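Local structure of L-arabinose ABC transporter, periplasmic L-arabinose-binding protein (Burkholderia thailandensis, 4KZK) at residues Pro180-Arg185 with Phe236-Asp241; Tyr145-Gln150 with Ile287-Arg292; Ala206-Ala211 with Phe217-Ile222; Val42-Gln45 with Trp50-Asp53. The protein binds a monosaccharide, here beta-D-galactopyranose, in the periplasm and probably delivers it to the L-arabinose ABC transporter for uptake. All coordinates share one frame; numbering follows the deposited sequence. Where two conformers were deposited one is given.

Interaction 1 of 4, residues Pro180-Arg185 with Phe236-Asp241. With GAL (beta-D-galactopyranose), chain B.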
loop_
_atom_site.group_PDB
_atom_site.type_symbol
_atom_site.label_atom_id
_atom_site.label_comp_id
_atom_site.label_asym_id
_atom_site.label_seq_id
_atom_site.Cartn_x
_atom_site.Cartn_y
_atom_site.Cartn_z
ATOM N N PRO A 180 -4.852 10.283 -1.099
ATOM C CA PRO A 180 -3.671 10.977 -0.591
ATOM C C PRO A 180 -2.449 10.096 -0.337
ATOM O O PRO A 180 -1.352 10.475 -0.728
ATOM C CB PRO A 180 -4.177 11.642 0.695
ATOM C CG PRO A 180 -5.604 11.898 0.409
ATOM C CD PRO A 180 -6.084 10.757 -0.433
ATOM N N THR A 181 -2.611 8.939 0.295
ATOM C CA THR A 181 -1.434 8.130 0.601
ATOM C C THR A 181 -0.758 7.680 -0.683
ATOM O O THR A 181 0.453 7.612 -0.771
ATOM C CB THR A 181 -1.736 6.947 1.565
ATOM O OG1 THR A 181 -0.514 6.294 1.934
ATOM C CG2 THR A 181 -2.678 5.930 0.936
ATOM N N ALA A 182 -1.535 7.376 -1.715
ATOM C CA ALA A 182 -0.934 6.998 -2.990
ATOM C C ALA A 182 -0.201 8.161 -3.647
ATOM O O ALA A 182 0.895 7.993 -4.173
ATOM C CB ALA A 182 -1.994 6.430 -3.940
ATOM N N ARG A 183 -0.815 9.345 -3.643
ATOM C CA ARG A 183 -0.190 10.534 -4.178
ATOM C C ARG A 183 1.122 10.834 -3.458
ATOM O O ARG A 183 2.118 11.159 -4.083
ATOM C CB ARG A 183 -1.129 11.739 -4.071
ATOM C CG ARG A 183 -0.614 12.989 -4.788
ATOM C CD ARG A 183 -1.388 14.261 -4.439
ATOM N NE ARG A 183 -1.113 14.695 -3.064
ATOM C CZ ARG A 183 0.018 15.289 -2.658
ATOM N NH1 ARG A 183 1.007 15.583 -3.515
ATOM N NH2 ARG A 183 0.165 15.613 -1.379
ATOM N N GLU A 184 1.131 10.709 -2.135
ATOM C CA GLU A 184 2.338 11.042 -1.370
ATOM C C GLU A 184 3.490 10.069 -1.664
ATOM O O GLU A 184 4.664 10.485 -1.764
ATOM C CB GLU A 184 2.024 11.070 0.125
ATOM C CG GLU A 184 1.119 12.230 0.527
ATOM C CD GLU A 184 0.437 12.043 1.876
ATOM O OE1 GLU A 184 0.866 11.176 2.671
ATOM O OE2 GLU A 184 -0.532 12.790 2.157
ATOM N N ARG A 185 3.165 8.785 -1.828
ATOM C CA ARG A 185 4.163 7.767 -2.157
ATOM C C ARG A 185 4.832 8.081 -3.475
ATOM O O ARG A 185 6.058 7.994 -3.571
ATOM C CB ARG A 185 3.525 6.376 -2.246
ATOM C CG ARG A 185 2.990 5.874 -0.930
ATOM C CD ARG A 185 2.032 4.713 -1.104
ATOM N NE ARG A 185 1.160 4.588 0.055
ATOM C CZ ARG A 185 0.604 3.440 0.464
ATOM N NH1 ARG A 185 0.852 2.316 -0.190
ATOM N NH2 ARG A 185 -0.209 3.415 1.516
ATOM N N PHE A 236 7.458 2.958 -10.639
ATOM C CA PHE A 236 6.995 2.799 -9.279
ATOM C C PHE A 236 5.550 3.217 -9.228
ATOM O O PHE A 236 5.071 3.988 -10.058
ATOM C CB PHE A 236 7.848 3.677 -8.341
ATOM C CG PHE A 236 8.004 5.096 -8.833
ATOM C CD1 PHE A 236 9.025 5.423 -9.717
ATOM C CD2 PHE A 236 7.103 6.086 -8.466
ATOM C CE1 PHE A 236 9.163 6.702 -10.210
ATOM C CE2 PHE A 236 7.246 7.366 -8.954
ATOM C CZ PHE A 236 8.272 7.681 -9.826
ATOM N N GLY A 237 4.874 2.762 -8.199
ATOM C CA GLY A 237 3.489 3.136 -7.990
ATOM C C GLY A 237 3.179 3.394 -6.539
ATOM O O GLY A 237 3.958 4.023 -5.797
ATOM N N SER A 238 2.024 2.942 -6.119
ATOM C CA SER A 238 1.614 3.072 -4.737
ATOM C C SER A 238 1.951 1.820 -3.932
ATOM O O SER A 238 2.000 1.873 -2.711
ATOM C CB SER A 238 0.126 3.371 -4.643
ATOM O OG SER A 238 -0.643 2.367 -5.266
ATOM N N ASN A 239 2.150 0.695 -4.619
ATOM C CA ASN A 239 2.421 -0.573 -3.943
ATOM C C ASN A 239 3.053 -1.564 -4.902
ATOM O O ASN A 239 3.262 -1.264 -6.074
ATOM C CB ASN A 239 1.152 -1.141 -3.257
ATOM C CG ASN A 239 0.071 -1.571 -4.240
ATOM O OD1 ASN A 239 0.228 -1.473 -5.450
ATOM N ND2 ASN A 239 -1.045 -2.048 -3.708
ATOM N N ASP A 240 3.369 -2.758 -4.392
ATOM C CA ASP A 240 3.940 -3.819 -5.223
ATOM C C ASP A 240 3.027 -4.198 -6.385
ATOM O O ASP A 240 3.501 -4.448 -7.511
ATOM C CB ASP A 240 4.244 -5.086 -4.395
ATOM C CG ASP A 240 5.334 -4.890 -3.369
ATOM O OD1 ASP A 240 6.200 -4.040 -3.580
ATOM O OD2 ASP A 240 5.341 -5.611 -2.341
ATOM N N ASP A 241 1.733 -4.283 -6.118
ATOM C CA ASP A 241 0.782 -4.742 -7.114
ATOM C C ASP A 241 0.752 -3.855 -8.347
ATOM O O ASP A 241 0.818 -4.340 -9.470
ATOM C CB ASP A 241 -0.607 -4.806 -6.489
ATOM C CG ASP A 241 -0.654 -5.689 -5.247
ATOM O OD1 ASP A 241 0.318 -5.680 -4.492
ATOM O OD2 ASP A 241 -1.713 -6.285 -4.989
HETATM C C1 GAL B . -2.830 0.657 0.939
HETATM C C2 GAL B . -2.420 -0.224 -0.238
HETATM C C3 GAL B . -1.750 -1.488 0.316
HETATM C C4 GAL B . -0.612 -1.101 1.256
HETATM C C5 GAL B . -1.160 -0.209 2.356
HETATM C C6 GAL B . -0.060 0.265 3.296
HETATM O O1 GAL B . -3.332 1.865 0.403
HETATM O O2 GAL B . -3.580 -0.552 -0.968
HETATM O O3 GAL B . -1.279 -2.334 -0.741
HETATM O O4 GAL B . 0.433 -0.479 0.550
HETATM O O5 GAL B . -1.707 0.955 1.755
HETATM O O6 GAL B . -0.591 1.099 4.313
HETATM O O HOH W 1 6.364 5.086 -4.939
#

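Interaction 2 of 4, residues Tyr145-Gln150 with Ile287-Arg292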
loop_
_atom_site.group_PDB
_atom_site.type_symbol
_atom_site.label_atom_id
_atom_site.label_comp_id
_atom_site.label_asym_id
_atom_site.label_seq_id
_atom_site.Cartn_x
_atom_site.Cartn_y
_atom_site.Cartn_z
ATOM N N TYR A 145 5.201 9.893 2.287
ATOM C CA TYR A 145 6.179 10.688 1.571
ATOM C C TYR A 145 7.584 10.155 1.789
ATOM O O TYR A 145 8.331 9.976 0.818
ATOM C CB TYR A 145 6.072 12.170 1.951
ATOM C CG TYR A 145 7.030 13.020 1.138
ATOM C CD1 TYR A 145 6.720 13.405 -0.172
ATOM C CD2 TYR A 145 8.273 13.394 1.648
ATOM C CE1 TYR A 145 7.625 14.134 -0.937
ATOM C CE2 TYR A 145 9.170 14.113 0.887
ATOM C CZ TYR A 145 8.836 14.486 -0.413
ATOM O OH TYR A 145 9.759 15.222 -1.165
ATOM N N ARG A 146 7.939 9.870 3.043
ATOM C CA ARG A 146 9.263 9.335 3.344
ATOM C C ARG A 146 9.496 7.972 2.708
ATOM O O ARG A 146 10.573 7.696 2.225
ATOM C CB ARG A 146 9.491 9.233 4.856
ATOM C CG ARG A 146 9.612 10.583 5.533
ATOM C CD ARG A 146 10.252 10.517 6.915
ATOM N NE ARG A 146 10.247 9.170 7.487
ATOM C CZ ARG A 146 9.414 8.707 8.420
ATOM N NH1 ARG A 146 8.482 9.456 8.993
ATOM N NH2 ARG A 146 9.536 7.452 8.795
ATOM N N ILE A 147 8.463 7.141 2.662
ATOM C CA ILE A 147 8.526 5.830 2.008
ATOM C C ILE A 147 8.806 6.022 0.517
ATOM O O ILE A 147 9.647 5.355 -0.081
ATOM C CB ILE A 147 7.201 5.055 2.191
ATOM C CG1 ILE A 147 6.958 4.741 3.675
ATOM C CG2 ILE A 147 7.190 3.774 1.361
ATOM C CD1 ILE A 147 7.993 3.847 4.319
ATOM N N GLY A 148 8.061 6.926 -0.088
ATOM C CA GLY A 148 8.332 7.284 -1.468
ATOM C C GLY A 148 9.767 7.735 -1.714
ATOM O O GLY A 148 10.381 7.360 -2.725
ATOM N N ARG A 149 10.300 8.586 -0.829
ATOM C CA ARG A 149 11.700 8.966 -0.958
ATOM C C ARG A 149 12.611 7.746 -0.981
ATOM O O ARG A 149 13.583 7.707 -1.749
ATOM C CB ARG A 149 12.111 9.891 0.190
ATOM C CG ARG A 149 11.420 11.239 0.207
ATOM C CD ARG A 149 11.749 12.096 -1.001
ATOM N NE ARG A 149 13.145 12.529 -1.031
ATOM C CZ ARG A 149 13.552 13.782 -1.218
ATOM N NH1 ARG A 149 12.680 14.791 -1.362
ATOM N NH2 ARG A 149 14.852 14.029 -1.269
ATOM N N GLN A 150 12.349 6.799 -0.098
ATOM C CA GLN A 150 13.106 5.536 -0.086
ATOM C C GLN A 150 12.995 4.774 -1.399
ATOM O O GLN A 150 13.972 4.198 -1.864
ATOM C CB GLN A 150 12.673 4.639 1.064
ATOM C CG GLN A 150 12.989 5.196 2.436
ATOM C CD GLN A 150 12.419 4.298 3.506
ATOM O OE1 GLN A 150 11.225 4.337 3.773
ATOM N NE2 GLN A 150 13.230 3.470 4.078
ATOM N N ILE A 287 9.869 -1.550 -0.734
ATOM C CA ILE A 287 10.014 -1.068 0.642
ATOM C C ILE A 287 9.148 -1.946 1.535
ATOM O O ILE A 287 7.896 -1.921 1.445
ATOM C CB ILE A 287 9.641 0.423 0.808
ATOM C CG1 ILE A 287 10.382 1.315 -0.191
ATOM C CG2 ILE A 287 9.878 0.854 2.255
ATOM C CD1 ILE A 287 11.890 1.193 -0.129
ATOM N N LEU A 288 9.821 -2.732 2.365
ATOM C CA LEU A 288 9.200 -3.667 3.264
ATOM C C LEU A 288 8.505 -2.898 4.380
ATOM O O LEU A 288 9.163 -2.142 5.104
ATOM C CB LEU A 288 10.251 -4.605 3.864
ATOM C CG LEU A 288 9.753 -5.602 4.900
ATOM C CD1 LEU A 288 8.806 -6.632 4.294
ATOM C CD2 LEU A 288 10.917 -6.318 5.591
ATOM N N LEU A 289 7.200 -3.084 4.473
ATOM C CA LEU A 289 6.389 -2.583 5.577
ATOM C C LEU A 289 6.169 -3.654 6.651
ATOM O O LEU A 289 6.493 -4.833 6.476
ATOM C CB LEU A 289 5.038 -2.111 5.037
ATOM C CG LEU A 289 5.084 -1.045 3.939
ATOM C CD1 LEU A 289 3.661 -0.718 3.529
ATOM C CD2 LEU A 289 5.842 0.222 4.309
ATOM N N ASN A 290 5.569 -3.231 7.760
ATOM C CA ASN A 290 5.397 -4.094 8.917
ATOM C C ASN A 290 3.920 -4.404 9.217
ATOM O O ASN A 290 3.257 -3.652 9.947
ATOM C CB ASN A 290 6.073 -3.498 10.149
ATOM C CG ASN A 290 6.151 -4.496 11.285
ATOM O OD1 ASN A 290 5.466 -5.522 11.259
ATOM N ND2 ASN A 290 6.956 -4.203 12.296
ATOM N N PRO A 291 3.393 -5.531 8.694
ATOM C CA PRO A 291 1.969 -5.786 8.887
ATOM C C PRO A 291 1.621 -6.230 10.307
ATOM O O PRO A 291 0.443 -6.323 10.670
ATOM C CB PRO A 291 1.677 -6.917 7.904
ATOM C CG PRO A 291 2.971 -7.675 7.825
ATOM C CD PRO A 291 4.012 -6.582 7.851
ATOM N N ARG A 292 2.632 -6.535 11.124
ATOM C CA ARG A 292 2.366 -6.743 12.542
ATOM C C ARG A 292 1.847 -5.463 13.186
ATOM O O ARG A 292 0.922 -5.503 14.018
ATOM C CB ARG A 292 3.618 -7.210 13.278
ATOM C CG ARG A 292 3.317 -7.653 14.693
ATOM C CD ARG A 292 4.575 -8.119 15.396
ATOM N NE ARG A 292 5.198 -9.260 14.733
ATOM C CZ ARG A 292 4.939 -10.541 14.990
ATOM N NH1 ARG A 292 4.010 -10.891 15.880
ATOM N NH2 ARG A 292 5.607 -11.488 14.319
#

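Interaction 3 of 4, residues Ala206-Ala211 with Phe217-Ile222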
loop_
_atom_site.group_PDB
_atom_site.type_symbol
_atom_site.label_atom_id
_atom_site.label_comp_id
_atom_site.label_asym_id
_atom_site.label_seq_id
_atom_site.Cartn_x
_atom_site.Cartn_y
_atom_site.Cartn_z
ATOM N N ALA A 206 1.310 8.170 -15.536
ATOM C CA ALA A 206 0.522 7.043 -16.021
ATOM C C ALA A 206 -0.656 6.852 -15.055
ATOM O O ALA A 206 -0.641 5.974 -14.187
ATOM C CB ALA A 206 1.388 5.790 -16.093
ATOM N N PRO A 207 -1.712 7.665 -15.221
ATOM C CA PRO A 207 -2.862 7.614 -14.329
ATOM C C PRO A 207 -3.662 6.322 -14.486
ATOM O O PRO A 207 -3.990 5.918 -15.587
ATOM C CB PRO A 207 -3.690 8.842 -14.752
ATOM C CG PRO A 207 -3.375 8.997 -16.187
ATOM C CD PRO A 207 -1.908 8.652 -16.296
ATOM N N GLU A 208 -3.968 5.696 -13.366
ATOM C CA GLU A 208 -4.645 4.402 -13.308
ATOM C C GLU A 208 -6.142 4.524 -13.092
ATOM O O GLU A 208 -6.580 5.348 -12.296
ATOM C CB GLU A 208 -4.079 3.598 -12.132
ATOM C CG GLU A 208 -2.589 3.307 -12.244
ATOM C CD GLU A 208 -1.958 2.867 -10.945
ATOM O OE1 GLU A 208 -2.387 3.340 -9.868
ATOM O OE2 GLU A 208 -1.025 2.037 -10.999
ATOM N N MET A 209 -6.926 3.682 -13.758
ATOM C CA MET A 209 -8.368 3.665 -13.544
ATOM C C MET A 209 -8.673 3.050 -12.181
ATOM O O MET A 209 -9.593 3.490 -11.493
ATOM C CB MET A 209 -9.071 2.869 -14.644
ATOM C CG MET A 209 -10.580 2.856 -14.493
ATOM S SD MET A 209 -11.434 2.100 -15.882
ATOM C CE MET A 209 -11.243 3.354 -17.156
ATOM N N THR A 210 -7.899 2.018 -11.830
ATOM C CA THR A 210 -8.013 1.312 -10.554
ATOM C C THR A 210 -6.596 1.125 -10.025
ATOM O O THR A 210 -5.673 0.921 -10.815
ATOM C CB THR A 210 -8.685 -0.066 -10.734
ATOM O OG1 THR A 210 -8.059 -0.778 -11.814
ATOM C CG2 THR A 210 -10.171 0.072 -11.056
ATOM N N ALA A 211 -6.435 1.177 -8.701
ATOM C CA ALA A 211 -5.146 1.079 -8.057
ATOM C C ALA A 211 -4.837 -0.393 -7.797
ATOM O O ALA A 211 -4.881 -0.868 -6.646
ATOM C CB ALA A 211 -5.155 1.858 -6.753
ATOM N N PHE A 217 -1.122 -2.085 -15.326
ATOM C CA PHE A 217 -0.754 -2.722 -16.587
ATOM C C PHE A 217 -1.291 -1.885 -17.752
ATOM O O PHE A 217 -0.567 -1.551 -18.694
ATOM C CB PHE A 217 -1.270 -4.167 -16.620
ATOM C CG PHE A 217 -0.944 -4.903 -17.884
ATOM C CD1 PHE A 217 0.274 -5.538 -18.042
ATOM C CD2 PHE A 217 -1.872 -4.982 -18.914
ATOM C CE1 PHE A 217 0.565 -6.225 -19.216
ATOM C CE2 PHE A 217 -1.592 -5.651 -20.090
ATOM C CZ PHE A 217 -0.367 -6.279 -20.243
ATOM N N ASN A 218 -2.566 -1.523 -17.667
ATOM C CA ASN A 218 -3.169 -0.707 -18.727
ATOM C C ASN A 218 -2.587 0.689 -18.822
ATOM O O ASN A 218 -2.329 1.189 -19.908
ATOM C CB ASN A 218 -4.692 -0.636 -18.566
ATOM C CG ASN A 218 -5.358 -1.977 -18.770
ATOM O OD1 ASN A 218 -4.830 -2.852 -19.454
ATOM N ND2 ASN A 218 -6.505 -2.145 -18.179
ATOM N N ALA A 219 -2.396 1.346 -17.691
ATOM C CA ALA A 219 -1.824 2.682 -17.723
ATOM C C ALA A 219 -0.388 2.685 -18.234
ATOM O O ALA A 219 0.014 3.578 -18.958
ATOM C CB ALA A 219 -1.904 3.312 -16.352
ATOM N N ALA A 220 0.396 1.682 -17.853
ATOM C CA ALA A 220 1.800 1.627 -18.292
ATOM C C ALA A 220 1.888 1.451 -19.802
ATOM O O ALA A 220 2.689 2.118 -20.450
ATOM C CB ALA A 220 2.563 0.527 -17.566
ATOM N N ASN A 221 1.050 0.577 -20.355
ATOM C CA ASN A 221 1.063 0.323 -21.786
ATOM C C ASN A 221 0.742 1.585 -22.576
ATOM O O ASN A 221 1.362 1.836 -23.611
ATOM C CB ASN A 221 0.114 -0.814 -22.150
ATOM C CG ASN A 221 0.793 -2.164 -22.080
ATOM O OD1 ASN A 221 1.973 -2.285 -22.424
ATOM N ND2 ASN A 221 0.066 -3.183 -21.638
ATOM N N ILE A 222 -0.194 2.384 -22.072
ATOM C CA ILE A 222 -0.510 3.659 -22.712
ATOM C C ILE A 222 0.720 4.571 -22.725
ATOM O O ILE A 222 1.031 5.204 -23.736
ATOM C CB ILE A 222 -1.710 4.367 -22.040
ATOM C CG1 ILE A 222 -2.996 3.598 -22.351
ATOM C CG2 ILE A 222 -1.821 5.824 -22.506
ATOM C CD1 ILE A 222 -4.227 4.070 -21.604
#

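Interaction 4 of 4, residues Val42-Gln45 with Trp50-Asp53. With GAL (beta-D-galactopyranose), chain B.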
loop_
_atom_site.group_PDB
_atom_site.type_symbol
_atom_site.label_atom_id
_atom_site.label_comp_id
_atom_site.label_asym_id
_atom_site.label_seq_id
_atom_site.Cartn_x
_atom_site.Cartn_y
_atom_site.Cartn_z
ATOM N N VAL A 42 -11.982 -5.174 8.251
ATOM C CA VAL A 42 -12.618 -5.062 6.934
ATOM C C VAL A 42 -11.596 -4.465 5.989
ATOM O O VAL A 42 -11.030 -3.434 6.289
ATOM C CB VAL A 42 -13.900 -4.196 7.028
ATOM C CG1 VAL A 42 -14.503 -3.973 5.649
ATOM C CG2 VAL A 42 -14.883 -4.869 7.995
ATOM N N VAL A 43 -11.335 -5.135 4.864
ATOM C CA VAL A 43 -10.289 -4.701 3.930
ATOM C C VAL A 43 -10.780 -4.499 2.500
ATOM O O VAL A 43 -11.629 -5.244 2.001
ATOM C CB VAL A 43 -9.086 -5.688 3.922
ATOM C CG1 VAL A 43 -8.518 -5.849 5.325
ATOM C CG2 VAL A 43 -9.459 -7.037 3.314
ATOM N N LYS A 44 -10.224 -3.505 1.821
ATOM C CA LYS A 44 -10.689 -3.171 0.483
ATOM C C LYS A 44 -10.356 -4.215 -0.582
ATOM O O LYS A 44 -11.076 -4.338 -1.575
ATOM C CB LYS A 44 -10.153 -1.802 0.040
ATOM C CG LYS A 44 -8.646 -1.694 0.022
ATOM C CD LYS A 44 -8.144 -0.335 -0.466
ATOM C CE LYS A 44 -6.624 -0.349 -0.557
ATOM N NZ LYS A 44 -5.993 0.935 -1.028
ATOM N N GLN A 45 -9.250 -4.949 -0.406
ATOM C CA GLN A 45 -8.660 -5.757 -1.493
ATOM C C GLN A 45 -8.064 -7.044 -0.956
ATOM O O GLN A 45 -6.846 -7.128 -0.730
ATOM C CB GLN A 45 -7.593 -4.977 -2.267
ATOM C CG GLN A 45 -8.180 -3.993 -3.267
ATOM C CD GLN A 45 -7.100 -3.194 -3.975
ATOM O OE1 GLN A 45 -6.122 -3.767 -4.474
ATOM N NE2 GLN A 45 -7.243 -1.879 -4.005
ATOM N N TRP A 50 -0.865 -7.959 1.216
ATOM C CA TRP A 50 -0.737 -7.058 2.368
ATOM C C TRP A 50 -1.906 -7.212 3.336
ATOM O O TRP A 50 -1.711 -7.261 4.555
ATOM C CB TRP A 50 -0.600 -5.596 1.901
ATOM C CG TRP A 50 -0.616 -4.632 3.013
ATOM C CD1 TRP A 50 -1.643 -3.808 3.382
ATOM C CD2 TRP A 50 0.426 -4.411 3.945
ATOM N NE1 TRP A 50 -1.284 -3.080 4.480
ATOM C CE2 TRP A 50 -0.014 -3.432 4.849
ATOM C CE3 TRP A 50 1.702 -4.967 4.126
ATOM C CZ2 TRP A 50 0.774 -2.995 5.923
ATOM C CZ3 TRP A 50 2.467 -4.522 5.176
ATOM C CH2 TRP A 50 2.010 -3.528 6.039
ATOM N N PHE A 51 -3.122 -7.288 2.801
ATOM C CA PHE A 51 -4.293 -7.379 3.658
ATOM C C PHE A 51 -4.435 -8.762 4.253
ATOM O O PHE A 51 -4.900 -8.917 5.370
ATOM C CB PHE A 51 -5.547 -6.911 2.897
ATOM C CG PHE A 51 -5.526 -5.445 2.621
ATOM C CD1 PHE A 51 -5.595 -4.543 3.649
ATOM C CD2 PHE A 51 -5.361 -4.953 1.345
ATOM C CE1 PHE A 51 -5.490 -3.190 3.398
ATOM C CE2 PHE A 51 -5.242 -3.604 1.099
ATOM C CZ PHE A 51 -5.328 -2.725 2.134
ATOM N N GLN A 52 -3.998 -9.759 3.517
ATOM C CA GLN A 52 -3.900 -11.107 4.078
ATOM C C GLN A 52 -2.910 -11.109 5.256
ATOM O O GLN A 52 -3.126 -11.779 6.284
ATOM C CB GLN A 52 -3.503 -12.132 2.997
ATOM C CG GLN A 52 -4.561 -12.322 1.895
ATOM C CD GLN A 52 -5.863 -12.957 2.372
ATOM O OE1 GLN A 52 -5.907 -13.591 3.422
ATOM N NE2 GLN A 52 -6.935 -12.783 1.598
ATOM N N ASP A 53 -1.827 -10.350 5.138
ATOM C CA ASP A 53 -0.847 -10.267 6.218
ATOM C C ASP A 53 -1.409 -9.530 7.419
ATOM O O ASP A 53 -1.189 -9.952 8.562
ATOM C CB ASP A 53 0.440 -9.567 5.771
ATOM C CG ASP A 53 1.243 -10.369 4.765
ATOM O OD1 ASP A 53 1.072 -11.606 4.655
ATOM O OD2 ASP A 53 2.091 -9.761 4.094
HETATM C C1 GAL B . -2.830 0.657 0.939
HETATM C C2 GAL B . -2.420 -0.224 -0.238
HETATM C C3 GAL B . -1.750 -1.488 0.316
HETATM C C4 GAL B . -0.612 -1.101 1.256
HETATM C C5 GAL B . -1.160 -0.209 2.356
HETATM C C6 GAL B . -0.060 0.265 3.296
HETATM O O1 GAL B . -3.332 1.865 0.403
HETATM O O2 GAL B . -3.580 -0.552 -0.968
HETATM O O3 GAL B . -1.279 -2.334 -0.741
HETATM O O4 GAL B . 0.433 -0.479 0.550
HETATM O O5 GAL B . -1.707 0.955 1.755
HETATM O O6 GAL B . -0.591 1.099 4.313
#

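Interaction 1 of 4, residues Pro180-Arg185 with Phe236-Asp241
Arg185 NH1 serves two acceptors at once. It donates to Ser238 O at 2.8 Å, with an N-H...O angle of 156°, and to galactose O4 at 2.9 Å. The carbonyl oxygen lies within about 11° of the guanidinium plane, although the donor is tilted 24° out of the carbonyl plane. Next to it, Arg185 NH2 reaches the ring oxygen O5 of the sugar at 2.9 Å. The third flank of the group belongs to Thr181, one helical turn back: Thr181 OG1 accepts from Arg185 NE at 3.0 Å and from Arg185 NH2 at 2.9 Å, so one hydroxyl oxygen is gripped side-on by two nitrogens, again close to the plane. These in-plane partners fix the rotation of the guanidinium and identify Thr181 and Ser238 as second-shell residues that position a sugar-binding one. This is the ligand cleft of a type I periplasmic binding protein, where the start of helix 180-195 meets the loop between strand 233-236 and helix 240-252. Asn239, which caps the latter helix with OD1, turns its ND2 to galactose O3 at 3.0 Å in an almost straight bond; the sugar is also hydrogen-bonded by Asp48, Asp123, Asp124 and Asn266. The apolar part of the contact is small: Ala182 CB rests on Ser238 CB at 3.8 Å, and the extended Arg185 chain runs alongside Ser238, CD passing 3.3 Å from its carbonyl oxygen. Farther from the sugar, one water also lies close to both Gly237 O and Arg185 O, its link to Arg185 O being weak.

Interaction 2 of 4, residues Tyr145-Gln150 with Ile287-Arg292
The flat group that meets the other segment is the side-chain amide of Gln150: its OE1 stands 4.0 Å from the CG2 methyl of Ile287, while its NE2 is hydrogen-bonded to Gly320 O. A second planar group, the Arg149 guanidinium, is turned to the other flank of the helix, where Tyr145 OH sits at its edge, 4° out of plane, and takes a bond from NH1 at 3.0 Å. In this two-lobed type I periplasmic binding protein fold, helix 144-161 belongs to the same lobe as strand 283-288, whereas the residues after that strand run toward the other lobe, Pro291 packing on Trp50 and Asp53 of helix 49-65. Segment 287-292 is thus consistent with one of the hinge crossings between the lobes. Across the contact the chemistry is aliphatic. Ile287 points its side chain at the helix, and with CG1 anti to the carbonyl carbon (chi1 -52°) its two branches separate: CG2 goes to Ile147, and CD1 to the Gln150 backbone and CB. The two isoleucines lie alongside one another, running in opposite senses, with Ile147 CG2 4.1 Å from Ile287 CG2; Ile147 was deposited in two conformers, so its methyl contacts describe one of them. Ile142 and Ile265 pack around the same aliphatic cluster. Leu289 brings its branch back toward the helix, CD2 lying 4.2 Å from Ile147 CD1; a pocket residue, it also touches the galactose, so the cluster continues into the pocket wall. The tightest approach across the segments is Gln150 CB to Ile287 CD1, 3.7 Å.

Interaction 3 of 4, residues Ala206-Ala211 with Phe217-Ile222
Ala219 CB nestles against the backbone of the strand end opposite it, 3.4 Å from Pro207 O and 3.7 Å from Ala206 O, so a single methyl sits over two successive carbonyl oxygens. Within the facing segment Ala219 CB also meets carbon: Ala206 CB at 4.1 Å and Glu208 CG at 4.2 Å. The approach is reciprocal, since Ala206 CB points at the helix and lies 3.9 Å from Ala219 O. With alanine on both sides the backbones come close, the CA atoms of Ala206 and Ala219 being 5.2 Å apart, and the distances are those of van der Waals packing. The carbonyl of Pro207 takes part although its CB is directed away from the helix. Glu208 contributes its aliphatic portion: CG stands anti to the carbonyl carbon (chi1 -61°), which places it beside Ala219, and the chain then extends toward Leu174, Tyr176 and Thr242. On the side of the helix turned from the strand, Asn221 ND2 lies 3.3 Å above the Phe217 ring plane, offset toward the rim, and both residues pack on Ala249 of helix 240-252. Ala220 faces away from the strand segment and touches Leu172 of strand 170-175, while Ala206 is backbone-bonded to Arg173 and Ala175 of that strand. The contact therefore joins the outermost strand 203-207 to the helix that follows it, the first half of the beta-alpha-beta crossover to strand 233-236 in this Rossmann-like lobe.

Interaction 4 of 4, residues Val42-Gln45 with Trp50-Asp53
The chain turns between Val43 and Phe51, whose CA atoms stand 6.6 Å apart, so the end of strand 38-43 is brought against the first turn of helix 49-65. This is the opening of a beta-alpha-beta unit in a periplasmic binding protein lobe, where the carboxyl end of the strand borders the sugar cleft. The Phe51 side chain fills the angle. Val43 CG1 approaches Phe51 CD1 obliquely at 3.6 Å, and Gln45 O lies 3.4 Å from Phe51 CD2, also at an oblique angle. Lys44 starts in the crowded position between its backbone N and carbonyl carbon (chi1 59°), then stays fully extended, passing the ring with CE 3.8 Å from Phe51 CZ. Lys44 NZ thereby reaches galactose O2 at 2.8 Å and O1 at a longer 3.2 Å, while a salt bridge to Asp124 also holds the ammonium. Trp50 packs on Phe51 in turn, its CD1 3.9 Å above the centre of one ring face. Its NE1 donates to Asp123, and its indole offers a face to the sugar, with Trp50 CD1 3.6 Å from galactose C4.

All four contacts are largely buried, but they differ in place and chemistry. Interactions 1 and 4 come to the galactose from different lobes: interaction 1 grips it through a planar guanidinium and an amide, interaction 4 through an ammonium and an indole face. Interaction 2 is aliphatic and adjoins the pocket, to which it contributes Leu289; Leu289 and Pro291 pack on Trp50 of interaction 4, and Tyr145 touches Glu184 O of interaction 1. Interaction 3 lies farthest from the chain centre, about 16 Å away between centres, and is plain packing of small side chains on backbone. Interactions 3 and 4 both join a strand to the helix after it, whereas interactions 1 and 2 bring together elements distant in sequence.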